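Local coordinates for phosphatase (Thermotoga maritima, PDB 1NF2), which is a magnesium-binding protein of the haloacid dehalogenase (HAD) superfamily that probably acts as a phosphatase, at residues 4-9 against 38-43; 42-47 against 63-68; 70-75 against 196-201; 189-194 against 216-221; 210-215 against 227-232. One frame throughout, in Å; residues are numbered along the deposited sequence.

Interaction 1 (4-9 against 38-43). With MG (magnesium ion), chain F; SO4 (sulfate ion), chain D.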
# COMPACT_ATOMS: atom_id res chain seq x y z
N VAL A 4 9.24 15.46 -9.04
CA VAL A 4 8.42 14.29 -8.74
C VAL A 4 8.26 14.19 -7.23
O VAL A 4 9.24 14.17 -6.50
CB VAL A 4 9.08 13.01 -9.30
CG1 VAL A 4 8.22 11.77 -8.98
CG2 VAL A 4 9.26 13.16 -10.81
N PHE A 5 7.02 14.12 -6.78
CA PHE A 5 6.70 14.10 -5.36
C PHE A 5 5.92 12.85 -4.95
O PHE A 5 4.76 12.69 -5.32
CB PHE A 5 5.93 15.38 -5.03
CG PHE A 5 6.67 16.64 -5.43
CD1 PHE A 5 7.66 17.18 -4.61
CD2 PHE A 5 6.43 17.24 -6.66
CE1 PHE A 5 8.41 18.29 -5.01
CE2 PHE A 5 7.17 18.36 -7.08
CZ PHE A 5 8.17 18.88 -6.25
N VAL A 6 6.56 11.97 -4.19
CA VAL A 6 5.92 10.72 -3.76
C VAL A 6 5.46 10.79 -2.31
O VAL A 6 6.23 11.13 -1.41
CB VAL A 6 6.90 9.54 -3.95
CG1 VAL A 6 6.19 8.22 -3.61
CG2 VAL A 6 7.40 9.52 -5.40
N PHE A 7 4.20 10.46 -2.07
CA PHE A 7 3.63 10.52 -0.73
C PHE A 7 2.96 9.23 -0.26
O PHE A 7 2.11 8.68 -0.96
CB PHE A 7 2.55 11.61 -0.66
CG PHE A 7 2.98 12.96 -1.15
CD1 PHE A 7 3.69 13.83 -0.32
CD2 PHE A 7 2.65 13.39 -2.44
CE1 PHE A 7 4.05 15.11 -0.76
CE2 PHE A 7 3.01 14.67 -2.89
CZ PHE A 7 3.71 15.53 -2.05
N ASP A 8 3.32 8.76 0.92
CA ASP A 8 2.64 7.59 1.47
C ASP A 8 1.36 8.25 1.99
O ASP A 8 1.34 9.47 2.21
CB ASP A 8 3.44 6.98 2.63
CG ASP A 8 2.81 5.70 3.18
OD1 ASP A 8 3.41 5.08 4.09
OD2 ASP A 8 1.73 5.29 2.71
N LEU A 9 0.30 7.48 2.16
CA LEU A 9 -0.96 8.03 2.66
C LEU A 9 -1.02 7.96 4.19
O LEU A 9 -0.78 8.96 4.86
CB LEU A 9 -2.15 7.27 2.05
CG LEU A 9 -2.95 7.99 0.96
CD1 LEU A 9 -2.02 8.72 0.02
CD2 LEU A 9 -3.80 6.98 0.21
N VAL A 38 2.82 11.47 -6.95
CA VAL A 38 2.61 10.02 -6.81
C VAL A 38 2.16 9.61 -5.41
O VAL A 38 2.73 10.02 -4.41
CB VAL A 38 3.92 9.24 -7.14
CG1 VAL A 38 3.69 7.73 -7.03
CG2 VAL A 38 4.41 9.60 -8.53
N PHE A 39 1.11 8.79 -5.34
CA PHE A 39 0.60 8.29 -4.07
C PHE A 39 0.97 6.81 -3.95
O PHE A 39 0.73 6.03 -4.87
CB PHE A 39 -0.93 8.46 -4.02
CG PHE A 39 -1.38 9.90 -3.99
CD1 PHE A 39 -1.38 10.67 -5.14
CD2 PHE A 39 -1.78 10.49 -2.80
CE1 PHE A 39 -1.77 12.01 -5.11
CE2 PHE A 39 -2.17 11.82 -2.76
CZ PHE A 39 -2.17 12.59 -3.91
N ALA A 40 1.55 6.43 -2.82
CA ALA A 40 1.97 5.05 -2.60
C ALA A 40 1.39 4.54 -1.30
O ALA A 40 1.75 5.01 -0.22
CB ALA A 40 3.49 4.97 -2.58
N SER A 41 0.51 3.56 -1.39
CA SER A 41 -0.14 3.02 -0.20
C SER A 41 -0.18 1.50 -0.12
O SER A 41 0.05 0.80 -1.11
CB SER A 41 -1.58 3.54 -0.13
OG SER A 41 -2.25 3.05 1.01
N GLY A 42 -0.48 0.99 1.08
CA GLY A 42 -0.60 -0.44 1.27
C GLY A 42 -2.06 -0.83 1.07
O GLY A 42 -2.39 -2.02 1.01
N ARG A 43 -2.92 0.18 0.96
CA ARG A 43 -4.36 -0.04 0.78
C ARG A 43 -4.70 -0.49 -0.64
O ARG A 43 -3.85 -0.47 -1.53
CB ARG A 43 -5.12 1.26 1.11
CG ARG A 43 -4.69 1.91 2.43
CD ARG A 43 -5.47 3.18 2.76
NE ARG A 43 -6.70 2.88 3.48
CZ ARG A 43 -6.83 2.95 4.81
NH1 ARG A 43 -5.81 3.31 5.56
NH2 ARG A 43 -7.99 2.64 5.37
MG MG F . 2.23 4.58 6.24
S SO4 D . 1.08 1.62 4.61
O1 SO4 D . 0.54 2.41 3.51
O2 SO4 D . 0.40 0.32 4.63
O3 SO4 D . 2.52 1.45 4.39
O4 SO4 D . 0.84 2.27 5.90

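Interaction 2 (42-47 against 63-68). With SO4 (sulfate ion), chain D.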
# COMPACT_ATOMS: atom_id res chain seq x y z
N GLY A 42 -0.48 0.99 1.08
CA GLY A 42 -0.60 -0.44 1.27
C GLY A 42 -2.06 -0.83 1.07
O GLY A 42 -2.39 -2.02 1.01
N ARG A 43 -2.92 0.18 0.96
CA ARG A 43 -4.36 -0.04 0.78
C ARG A 43 -4.70 -0.49 -0.64
O ARG A 43 -3.85 -0.47 -1.53
CB ARG A 43 -5.12 1.26 1.11
CG ARG A 43 -4.69 1.91 2.43
CD ARG A 43 -5.47 3.18 2.76
NE ARG A 43 -6.70 2.88 3.48
CZ ARG A 43 -6.83 2.95 4.81
NH1 ARG A 43 -5.81 3.31 5.56
NH2 ARG A 43 -7.99 2.64 5.37
N MET A 44 -5.95 -0.92 -0.84
CA MET A 44 -6.42 -1.39 -2.14
C MET A 44 -6.29 -0.26 -3.17
O MET A 44 -6.16 0.91 -2.80
CB MET A 44 -7.90 -1.82 -2.04
CG MET A 44 -8.20 -2.97 -1.08
SD MET A 44 -9.98 -3.37 -0.91
CE MET A 44 -10.30 -3.83 -2.49
N LEU A 45 -6.32 -0.59 -4.46
CA LEU A 45 -6.19 0.42 -5.50
C LEU A 45 -7.40 1.36 -5.47
O LEU A 45 -7.25 2.58 -5.55
CB LEU A 45 -6.10 -0.24 -6.88
CG LEU A 45 -5.46 0.49 -8.07
CD1 LEU A 45 -6.34 0.29 -9.29
CD2 LEU A 45 -5.25 1.96 -7.80
N VAL A 46 -8.59 0.78 -5.38
CA VAL A 46 -9.81 1.57 -5.34
C VAL A 46 -9.84 2.53 -4.16
O VAL A 46 -10.25 3.68 -4.30
CB VAL A 46 -11.08 0.69 -5.28
CG1 VAL A 46 -11.38 0.13 -6.65
CG2 VAL A 46 -10.89 -0.44 -4.27
N SER A 47 -9.41 2.06 -3.00
CA SER A 47 -9.39 2.89 -1.81
C SER A 47 -8.46 4.08 -2.01
O SER A 47 -8.76 5.21 -1.60
CB SER A 47 -8.92 2.09 -0.59
OG SER A 47 -9.76 0.97 -0.36
N ILE A 63 0.76 3.84 -6.54
CA ILE A 63 1.35 2.59 -6.08
C ILE A 63 0.41 2.12 -4.98
O ILE A 63 0.21 2.81 -3.98
CB ILE A 63 2.78 2.79 -5.52
CG1 ILE A 63 3.73 3.26 -6.63
CG2 ILE A 63 3.31 1.47 -4.93
CD1 ILE A 63 5.15 3.50 -6.18
N ALA A 64 -0.19 0.95 -5.18
CA ALA A 64 -1.15 0.37 -4.25
C ALA A 64 -0.71 -1.03 -3.78
O ALA A 64 0.26 -1.59 -4.29
CB ALA A 64 -2.52 0.30 -4.91
N TYR A 65 -1.43 -1.59 -2.80
CA TYR A 65 -1.11 -2.92 -2.27
C TYR A 65 0.37 -3.04 -1.93
O TYR A 65 0.99 -4.08 -2.15
CB TYR A 65 -1.47 -4.01 -3.29
CG TYR A 65 -2.96 -4.24 -3.45
CD1 TYR A 65 -3.69 -4.95 -2.49
CD2 TYR A 65 -3.64 -3.75 -4.56
CE1 TYR A 65 -5.06 -5.17 -2.64
CE2 TYR A 65 -5.01 -3.96 -4.72
CZ TYR A 65 -5.71 -4.67 -3.76
OH TYR A 65 -7.06 -4.89 -3.93
N ASN A 66 0.94 -1.95 -1.41
CA ASN A 66 2.34 -1.92 -1.01
C ASN A 66 3.33 -2.35 -2.10
O ASN A 66 4.33 -3.02 -1.82
CB ASN A 66 2.53 -2.79 0.24
CG ASN A 66 3.89 -2.61 0.88
OD1 ASN A 66 4.36 -1.49 1.03
ND2 ASN A 66 4.53 -3.72 1.26
N GLY A 67 3.06 -1.97 -3.34
CA GLY A 67 3.97 -2.31 -4.42
C GLY A 67 3.52 -3.30 -5.47
O GLY A 67 4.15 -3.40 -6.53
N ALA A 68 2.43 -4.03 -5.20
CA ALA A 68 1.93 -5.03 -6.15
C ALA A 68 1.26 -4.39 -7.35
O ALA A 68 1.25 -4.96 -8.45
CB ALA A 68 0.97 -5.99 -5.44
S SO4 D . 1.08 1.62 4.61
O1 SO4 D . 0.54 2.41 3.51
O2 SO4 D . 0.40 0.32 4.63
O3 SO4 D . 2.52 1.45 4.39
O4 SO4 D . 0.84 2.27 5.90

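Interaction 3 (70-75 against 196-201)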
# COMPACT_ATOMS: atom_id res chain seq x y z
N VAL A 70 0.84 -0.88 -9.83
CA VAL A 70 1.33 0.43 -10.28
C VAL A 70 0.29 0.87 -11.30
O VAL A 70 0.04 0.19 -12.29
CB VAL A 70 2.72 0.35 -10.94
CG1 VAL A 70 3.12 1.73 -11.48
CG2 VAL A 70 3.76 -0.11 -9.93
N TYR A 71 -0.33 2.02 -11.05
CA TYR A 71 -1.36 2.55 -11.92
C TYR A 71 -1.04 3.94 -12.48
O TYR A 71 -0.47 4.79 -11.79
CB TYR A 71 -2.67 2.59 -11.14
CG TYR A 71 -3.73 3.55 -11.64
CD1 TYR A 71 -3.60 4.93 -11.43
CD2 TYR A 71 -4.86 3.09 -12.30
CE1 TYR A 71 -4.58 5.82 -11.86
CE2 TYR A 71 -5.86 3.97 -12.74
CZ TYR A 71 -5.71 5.33 -12.51
OH TYR A 71 -6.69 6.20 -12.93
N LEU A 72 -1.39 4.15 -13.75
CA LEU A 72 -1.19 5.43 -14.43
C LEU A 72 -2.57 5.91 -14.88
O LEU A 72 -3.32 5.15 -15.49
CB LEU A 72 -0.28 5.29 -15.66
CG LEU A 72 1.22 5.11 -15.38
CD1 LEU A 72 1.99 5.12 -16.69
CD2 LEU A 72 1.70 6.23 -14.48
N PRO A 73 -2.91 7.17 -14.58
CA PRO A 73 -4.20 7.76 -14.95
C PRO A 73 -4.63 7.46 -16.38
O PRO A 73 -5.82 7.24 -16.65
CB PRO A 73 -3.97 9.25 -14.72
CG PRO A 73 -3.02 9.26 -13.55
CD PRO A 73 -2.04 8.18 -13.94
N GLU A 74 -3.68 7.43 -17.30
CA GLU A 74 -3.99 7.17 -18.70
C GLU A 74 -3.96 5.70 -19.11
O GLU A 74 -4.93 5.20 -19.68
CB GLU A 74 -3.04 7.98 -19.60
CG GLU A 74 -1.56 7.58 -19.56
CD GLU A 74 -0.81 8.05 -18.32
OE1 GLU A 74 0.45 7.97 -18.34
OE2 GLU A 74 -1.45 8.49 -17.34
N GLU A 75 -2.86 5.02 -18.82
CA GLU A 75 -2.68 3.61 -19.18
C GLU A 75 -3.47 2.64 -18.30
O GLU A 75 -3.90 1.58 -18.75
CB GLU A 75 -1.20 3.23 -19.09
CG GLU A 75 -0.23 4.38 -19.31
CD GLU A 75 -0.06 4.75 -20.77
OE1 GLU A 75 0.62 5.75 -21.05
OE2 GLU A 75 -0.61 4.03 -21.64
N ARG A 196 10.73 2.14 -8.47
CA ARG A 196 11.83 2.03 -9.42
C ARG A 196 11.28 1.70 -10.80
O ARG A 196 11.75 2.22 -11.81
CB ARG A 196 12.80 0.93 -8.99
CG ARG A 196 14.10 0.94 -9.76
CD ARG A 196 14.73 -0.42 -9.80
NE ARG A 196 15.15 -0.90 -8.49
CZ ARG A 196 15.20 -2.19 -8.15
NH1 ARG A 196 14.85 -3.12 -9.02
NH2 ARG A 196 15.60 -2.55 -6.94
N PHE A 197 10.27 0.83 -10.84
CA PHE A 197 9.62 0.42 -12.08
C PHE A 197 8.93 1.62 -12.73
O PHE A 197 9.02 1.83 -13.95
CB PHE A 197 8.57 -0.65 -11.75
CG PHE A 197 7.79 -1.13 -12.94
CD1 PHE A 197 8.27 -2.17 -13.73
CD2 PHE A 197 6.59 -0.52 -13.28
CE1 PHE A 197 7.55 -2.62 -14.83
CE2 PHE A 197 5.86 -0.96 -14.39
CZ PHE A 197 6.34 -2.00 -15.17
N LEU A 198 8.23 2.39 -11.91
CA LEU A 198 7.52 3.58 -12.38
C LEU A 198 8.53 4.57 -12.97
O LEU A 198 8.28 5.19 -14.01
CB LEU A 198 6.79 4.22 -11.20
CG LEU A 198 6.04 5.52 -11.51
CD1 LEU A 198 5.00 5.29 -12.61
CD2 LEU A 198 5.39 6.01 -10.24
N ARG A 199 9.67 4.68 -12.30
CA ARG A 199 10.75 5.57 -12.72
C ARG A 199 11.26 5.21 -14.12
O ARG A 199 11.45 6.08 -14.98
CB ARG A 199 11.89 5.48 -11.71
CG ARG A 199 12.75 6.71 -11.63
CD ARG A 199 13.77 6.55 -10.53
NE ARG A 199 14.78 5.55 -10.89
CZ ARG A 199 15.56 4.95 -10.01
NH1 ARG A 199 15.45 5.25 -8.72
NH2 ARG A 199 16.45 4.06 -10.41
N GLU A 200 11.50 3.92 -14.35
CA GLU A 200 11.98 3.45 -15.64
C GLU A 200 10.94 3.76 -16.72
O GLU A 200 11.27 4.20 -17.82
CB GLU A 200 12.23 1.95 -15.58
CG GLU A 200 13.69 1.58 -15.75
CD GLU A 200 14.18 1.91 -17.13
OE1 GLU A 200 15.41 1.94 -17.33
OE2 GLU A 200 13.34 2.12 -18.02
N ARG A 201 9.68 3.51 -16.39
CA ARG A 201 8.56 3.74 -17.29
C ARG A 201 8.42 5.22 -17.68
O ARG A 201 8.34 5.55 -18.87
CB ARG A 201 7.28 3.29 -16.60
CG ARG A 201 6.17 2.81 -17.51
CD ARG A 201 5.56 3.90 -18.35
NE ARG A 201 4.45 3.37 -19.14
CZ ARG A 201 3.76 4.08 -20.02
NH1 ARG A 201 4.06 5.36 -20.25
NH2 ARG A 201 2.76 3.51 -20.68

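Interaction 4 (189-194 against 216-221). With SO4 (sulfate ion), chain D.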
# COMPACT_ATOMS: atom_id res chain seq x y z
N VAL A 189 7.87 -8.19 -3.60
CA VAL A 189 7.22 -6.99 -4.08
C VAL A 189 7.22 -6.00 -2.91
O VAL A 189 6.99 -6.39 -1.76
CB VAL A 189 5.76 -7.23 -4.50
CG1 VAL A 189 5.69 -8.37 -5.49
CG2 VAL A 189 4.90 -7.53 -3.27
N ASP A 190 7.50 -4.74 -3.20
CA ASP A 190 7.50 -3.70 -2.17
C ASP A 190 7.38 -2.35 -2.86
O ASP A 190 7.50 -2.25 -4.08
CB ASP A 190 8.77 -3.78 -1.32
CG ASP A 190 10.04 -3.56 -2.12
OD1 ASP A 190 10.17 -2.49 -2.75
OD2 ASP A 190 10.92 -4.46 -2.11
N LYS A 191 7.14 -1.31 -2.07
CA LYS A 191 6.98 0.04 -2.62
C LYS A 191 8.19 0.54 -3.40
O LYS A 191 8.03 1.28 -4.35
CB LYS A 191 6.62 1.02 -1.50
CG LYS A 191 5.20 0.86 -0.97
CD LYS A 191 4.94 1.85 0.15
CE LYS A 191 3.51 1.79 0.65
NZ LYS A 191 3.36 2.69 1.84
N GLY A 192 9.38 0.14 -2.98
CA GLY A 192 10.60 0.55 -3.65
C GLY A 192 10.70 -0.02 -5.06
O GLY A 192 11.01 0.72 -6.00
N LYS A 193 10.46 -1.32 -5.21
CA LYS A 193 10.53 -1.94 -6.53
C LYS A 193 9.48 -1.32 -7.42
O LYS A 193 9.71 -1.08 -8.62
CB LYS A 193 10.30 -3.45 -6.45
CG LYS A 193 11.47 -4.25 -5.88
CD LYS A 193 11.30 -5.74 -6.23
CE LYS A 193 12.45 -6.59 -5.69
NZ LYS A 193 12.48 -6.59 -4.20
N ALA A 194 8.31 -1.05 -6.85
CA ALA A 194 7.25 -0.44 -7.63
C ALA A 194 7.66 0.98 -8.09
O ALA A 194 7.41 1.35 -9.24
CB ALA A 194 5.96 -0.38 -6.82
N GLU A 216 8.21 1.19 7.48
CA GLU A 216 9.24 0.21 7.20
C GLU A 216 9.00 -0.01 5.71
O GLU A 216 9.93 -0.10 4.92
CB GLU A 216 8.95 -1.09 7.96
CG GLU A 216 10.11 -1.61 8.79
CD GLU A 216 11.36 -1.81 7.98
OE1 GLU A 216 11.27 -2.43 6.89
OE2 GLU A 216 12.44 -1.36 8.42
N ASN A 217 7.72 -0.07 5.34
CA ASN A 217 7.28 -0.22 3.96
C ASN A 217 7.80 0.90 3.05
O ASN A 217 8.12 0.66 1.88
CB ASN A 217 5.76 -0.23 3.88
CG ASN A 217 5.14 -1.55 4.30
OD1 ASN A 217 3.92 -1.64 4.50
ND2 ASN A 217 5.96 -2.59 4.43
N ASP A 218 7.86 2.12 3.58
CA ASP A 218 8.29 3.30 2.82
C ASP A 218 9.81 3.39 2.70
O ASP A 218 10.34 3.99 1.78
CB ASP A 218 7.76 4.58 3.47
CG ASP A 218 6.25 4.64 3.50
OD1 ASP A 218 5.70 5.27 4.43
OD2 ASP A 218 5.61 4.07 2.59
N LEU A 219 10.50 2.79 3.67
CA LEU A 219 11.95 2.78 3.69
C LEU A 219 12.49 2.28 2.34
O LEU A 219 13.55 2.72 1.87
CB LEU A 219 12.40 1.86 4.83
CG LEU A 219 13.79 1.95 5.44
CD1 LEU A 219 14.08 3.37 5.89
CD2 LEU A 219 13.85 0.98 6.63
N PHE A 220 11.76 1.38 1.71
CA PHE A 220 12.15 0.84 0.41
C PHE A 220 12.16 1.93 -0.67
O PHE A 220 12.98 1.88 -1.59
CB PHE A 220 11.20 -0.30 -0.01
CG PHE A 220 11.38 -1.58 0.77
CD1 PHE A 220 12.42 -2.45 0.47
CD2 PHE A 220 10.50 -1.91 1.80
CE1 PHE A 220 12.58 -3.65 1.19
CE2 PHE A 220 10.65 -3.10 2.52
CZ PHE A 220 11.69 -3.98 2.21
N MET A 221 11.25 2.90 -0.57
CA MET A 221 11.18 3.98 -1.55
C MET A 221 12.35 4.96 -1.43
O MET A 221 12.77 5.56 -2.42
CB MET A 221 9.86 4.75 -1.41
CG MET A 221 8.62 3.94 -1.83
SD MET A 221 7.10 4.91 -2.03
CE MET A 221 6.86 4.71 -3.56
S SO4 D . 1.08 1.62 4.61
O1 SO4 D . 0.54 2.41 3.51
O2 SO4 D . 0.40 0.32 4.63
O3 SO4 D . 2.52 1.45 4.39
O4 SO4 D . 0.84 2.27 5.90
O HOH W 1 6.88 -1.55 0.75

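Interaction 5 (210-215 against 227-232)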
# COMPACT_ATOMS: atom_id res chain seq x y z
N VAL A 210 11.33 13.29 -4.63
CA VAL A 210 11.25 13.43 -3.18
C VAL A 210 10.20 12.43 -2.69
O VAL A 210 9.17 12.26 -3.33
CB VAL A 210 10.76 14.84 -2.75
CG1 VAL A 210 10.91 15.01 -1.24
CG2 VAL A 210 11.54 15.90 -3.47
N VAL A 211 10.47 11.78 -1.56
CA VAL A 211 9.51 10.83 -0.99
C VAL A 211 9.25 11.16 0.47
O VAL A 211 10.18 11.49 1.22
CB VAL A 211 10.01 9.35 -1.07
CG1 VAL A 211 10.16 8.92 -2.51
CG2 VAL A 211 11.33 9.20 -0.37
N PHE A 212 7.98 11.13 0.87
CA PHE A 212 7.58 11.38 2.25
C PHE A 212 7.07 10.04 2.77
O PHE A 212 6.24 9.40 2.12
CB PHE A 212 6.44 12.41 2.32
CG PHE A 212 6.85 13.82 1.98
CD1 PHE A 212 7.03 14.76 2.99
CD2 PHE A 212 7.02 14.21 0.67
CE1 PHE A 212 7.37 16.08 2.68
CE2 PHE A 212 7.37 15.53 0.35
CZ PHE A 212 7.54 16.46 1.36
N GLY A 213 7.56 9.63 3.94
CA GLY A 213 7.12 8.37 4.51
C GLY A 213 7.22 8.34 6.02
O GLY A 213 7.68 9.29 6.65
N ASP A 214 6.79 7.22 6.60
CA ASP A 214 6.82 7.03 8.04
C ASP A 214 7.07 5.56 8.37
O ASP A 214 7.38 5.22 9.52
CB ASP A 214 5.48 7.44 8.64
CG ASP A 214 4.39 6.41 8.38
OD1 ASP A 214 3.48 6.28 9.22
OD2 ASP A 214 4.45 5.72 7.33
N ASN A 215 6.94 4.72 7.34
CA ASN A 215 7.03 3.25 7.41
C ASN A 215 8.28 2.46 7.08
O ASN A 215 9.22 2.93 6.44
CB ASN A 215 5.94 2.64 6.52
CG ASN A 215 4.66 2.41 7.25
OD1 ASN A 215 3.68 1.94 6.68
ND2 ASN A 215 4.67 2.74 8.54
N LEU A 227 15.68 13.00 -2.46
CA LEU A 227 15.47 13.68 -1.17
C LEU A 227 14.55 12.82 -0.30
O LEU A 227 13.51 12.37 -0.77
CB LEU A 227 14.84 15.06 -1.39
CG LEU A 227 14.60 15.89 -0.11
CD1 LEU A 227 15.92 16.12 0.60
CD2 LEU A 227 13.95 17.23 -0.47
N ARG A 228 14.93 12.61 0.96
CA ARG A 228 14.13 11.77 1.86
C ARG A 228 13.57 12.48 3.11
O ARG A 228 14.32 12.96 3.95
CB ARG A 228 14.96 10.55 2.28
CG ARG A 228 15.48 9.75 1.08
CD ARG A 228 16.34 8.59 1.51
NE ARG A 228 17.63 9.01 2.05
CZ ARG A 228 18.64 9.44 1.30
NH1 ARG A 228 18.52 9.50 -0.02
NH2 ARG A 228 19.78 9.82 1.88
N VAL A 229 12.25 12.50 3.22
CA VAL A 229 11.58 13.17 4.34
C VAL A 229 10.82 12.18 5.21
O VAL A 229 9.92 11.49 4.74
CB VAL A 229 10.57 14.24 3.83
CG1 VAL A 229 10.04 15.05 5.02
CG2 VAL A 229 11.23 15.16 2.81
N ALA A 230 11.17 12.14 6.49
CA ALA A 230 10.51 11.26 7.46
C ALA A 230 9.52 12.09 8.26
O ALA A 230 9.80 13.24 8.61
CB ALA A 230 11.53 10.65 8.40
N MET A 231 8.35 11.52 8.54
CA MET A 231 7.35 12.22 9.32
C MET A 231 7.87 12.19 10.76
O MET A 231 8.65 11.31 11.11
CB MET A 231 6.00 11.50 9.21
CG MET A 231 5.41 11.50 7.80
SD MET A 231 5.52 13.14 6.98
CE MET A 231 4.37 13.18 6.15
N GLU A 232 7.48 13.16 11.58
CA GLU A 232 7.93 13.15 12.97
C GLU A 232 7.43 11.90 13.71
O GLU A 232 8.05 11.44 14.66
CB GLU A 232 7.45 14.40 13.71
CG GLU A 232 7.89 14.40 15.18
CD GLU A 232 7.51 15.66 15.95
OE1 GLU A 232 7.65 15.64 17.19
OE2 GLU A 232 7.10 16.67 15.33

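Interaction 1 (4-9 against 38-43)
Val-6, Phe-7 and Val-38 join two parallel strands, 4-8 and 36-40, whose segment axes approach to 4.7 Å. Phe-7 N gives a nearly straight bond to Val-38 O at 2.8 Å. Phe-5 O accepts from Val-38 N and Phe-7 O from Ala-40 N. On one face of the sheet Val-6 and Val-38 lie side by side, Val-6 CG2 3.9 Å from Val-38 CB. On the other face Leu-9 CD1 meets the edge of the Phe-39 ring in its plane, at CD2. Leu-9 CD2 touches Ser-41 CB. Ser-41 OG, anti to its backbone N (chi1 -180°), accepts from Arg-43 N at 2.9 Å, an ST turn. An alanine at Ser-41 would probably leave Arg-43 N without this acceptor and the turn less firmly fixed. Asp-8 OD1 binds the magnesium ion at 2.5 Å. Gly-42 N donates to sulfate O1 at 3.0 Å, consistent with a phosphate-binding pocket. A metal-binding aspartate at the C-terminal end of this strand is typical of the HAD-type Rossmann-like active site.

Interaction 2 (42-47 against 63-68)
Arg-43 and Tyr-65 meet across the beta-alpha-beta unit of strand 36-40, helix 45-55 and strand 62-64, where the loop entering the helix passes the end of the last strand. One hydrogen bond links the segments: Tyr-65 N donates to Arg-43 O at 3.0 Å, nearly straight at 168°. The backbones also come close at Gly-42, whose CA lies 3.4 Å from Asn-66 N. A CB on Gly-42 would clash with the bound sulfate. Arg-43 points its CB away from 63-68, and its guanidinium forms a salt bridge with Asp-10. Apolar contact is made at the start of the helix, where Leu-45 CB packs on Ala-64 CB at 4.1 Å. The aromatic contact is a CH-pi interaction, with Met-44 CA over one face of the Tyr-65 ring, 4.0 Å from its centroid. The ring's hydroxyl is held by Asp-108, which also accepts from Leu-45 N. The Met-44 chain crosses the tyrosine obliquely and bends at chi3 (63°), and its CE comes 3.7 Å from Tyr-65 OH.

Interaction 3 (70-75 against 196-201)
Leu-198 CG stands anti to its backbone N (chi1 177°), and from there the side chain reaches Val-70 and Leu-72 with CD1. Arg-201 CG is also anti to its N, and the chain bends at chi2 (-69°) before running out straight toward Leu-72 and Glu-75. The contact is helix-on-sheet packing in the Rossmann-like domain: helix 191-202 lies on strand 69-72, with segment axes 9.8 Å apart. Leu-198 CD1 touches Leu-72 CD2 at 3.9 Å and Val-70 CG1 at 4.2 Å. The other branch of Val-70, CG2, comes 4.4 Å from Phe-197 CD2. Ile-78 of the next strand, 76-80, touches Val-70, Leu-72 and Phe-197, and so extends this apolar patch. Toward the surface the packing becomes polar. Glu-75 OE1 and Arg-201 NH2 form a salt bridge at 3.1 Å, with the carboxylate and guanidinium planes 44° apart. Glu-75 is poorly ordered, so this pair is probably mobile. Leu-72 CD1 sits over the centre of one face of the Arg-201 guanidinium, 3.8 Å above its plane.

Interaction 4 (189-194 against 216-221)
The Asp-190 carboxylate stacks on one face of the Phe-220 ring, the two planes 13° apart. Asp-190 CG lies 3.6 Å above the ring plane, offset toward the rim, and Asp-190 CB makes a CH-pi contact with the same face. Asn-217 O lies at the ring's edge, in its plane. Asp-190 is the N-cap of helix 191-202. Its CG sits between the backbone N and the carbonyl carbon (chi1 62°), and OD1 accepts from Lys-193 N at 2.7 Å. Gly-192, in the first turn of the helix, brings its CA to 3.4 Å from Phe-220 O, and a side chain there would clash with that oxygen. Lys-191 CB packs on Met-221 CG at 3.6 Å. A water bridges Lys-191 N and Asn-217 O. Beyond CG the lysine is fully extended, and it runs beside Asp-218. Lys-191 NZ meets Asp-218 OD2 on its syn side at 2.7 Å, a salt bridge. It also donates to the sulfate at O3, 3.0 Å away, and pairs with Asp-8. A methionine in place of Lys-191 would probably leave the carboxylates of Asp-8 and Asp-218 without their shared positive mate and the sulfate without this donor. A lysine at a helix start, set between acidic residues and a bound anion, is typical of the HAD phosphatase active site.

Interaction 5 (210-215 against 227-232)
Val-210, Phe-212, Leu-227 and Val-229 pack within a parallel strand pair, 210-213 beside 227-230, on the side of the central sheet beyond strand 4-8. The segment axes come within 5.0 Å and lie 16° apart. Four backbone bonds join the strands. Leu-227 O accepts from Val-211 N, and Val-211 O from Val-229 N. Val-229 O then accepts from Gly-213 N, and Gly-213 O from Met-231 N at 3.0 Å. The last bond carries the pairing past the end of strand 227-230. On one face, Val-210 and Leu-227 lie side by side, with Val-210 CG1 3.8 Å from Leu-227 CD2. Next to them Val-229 covers one face of the Phe-212 ring. Val-229 CB is 4.1 Å from the ring centroid, and CG1 touches Phe-212 CD1 at 3.6 Å. The ring also meets Phe-7 of strand 4-8, and Val-254 and Val-257 of helix 253-258 cover this face. At the strand ends Asp-214 CB rests 4.1 Å from Met-231 CB. The carboxylate of Asp-214 leads away from Met-231 to the magnesium ion. The pair belongs to a beta-alpha-beta unit through helix 216-222. A metal-binding aspartate just after the first strand of that unit is characteristic of the HAD fold.

Interactions 1, 2, 3 and 5 all reach one eight-stranded sheet. Interactions 1 and 5 are stitched directly: Val-6 N lies 2.8 Å from Val-210 O, and Phe-7 CE1 is 3.4 Å from Phe-212 CD2. Interactions 1 and 2 share Gly-42 and Arg-43, and Ser-41 N lies 2.7 Å from Ile-63 O. Interaction 4 borders the site: Lys-191 contacts the sulfate, and the side chain of Asp-218 lies about 4 Å from the magnesium ion. Lys-191 NZ is 3.2 Å from Asp-8 OD2. Interaction 1 supplies Asp-8 to the metal and interaction 5 Asp-214, and Asp-10 completes the site. Interaction 3 uses the same helix as interaction 4, their centres about 15 Å apart.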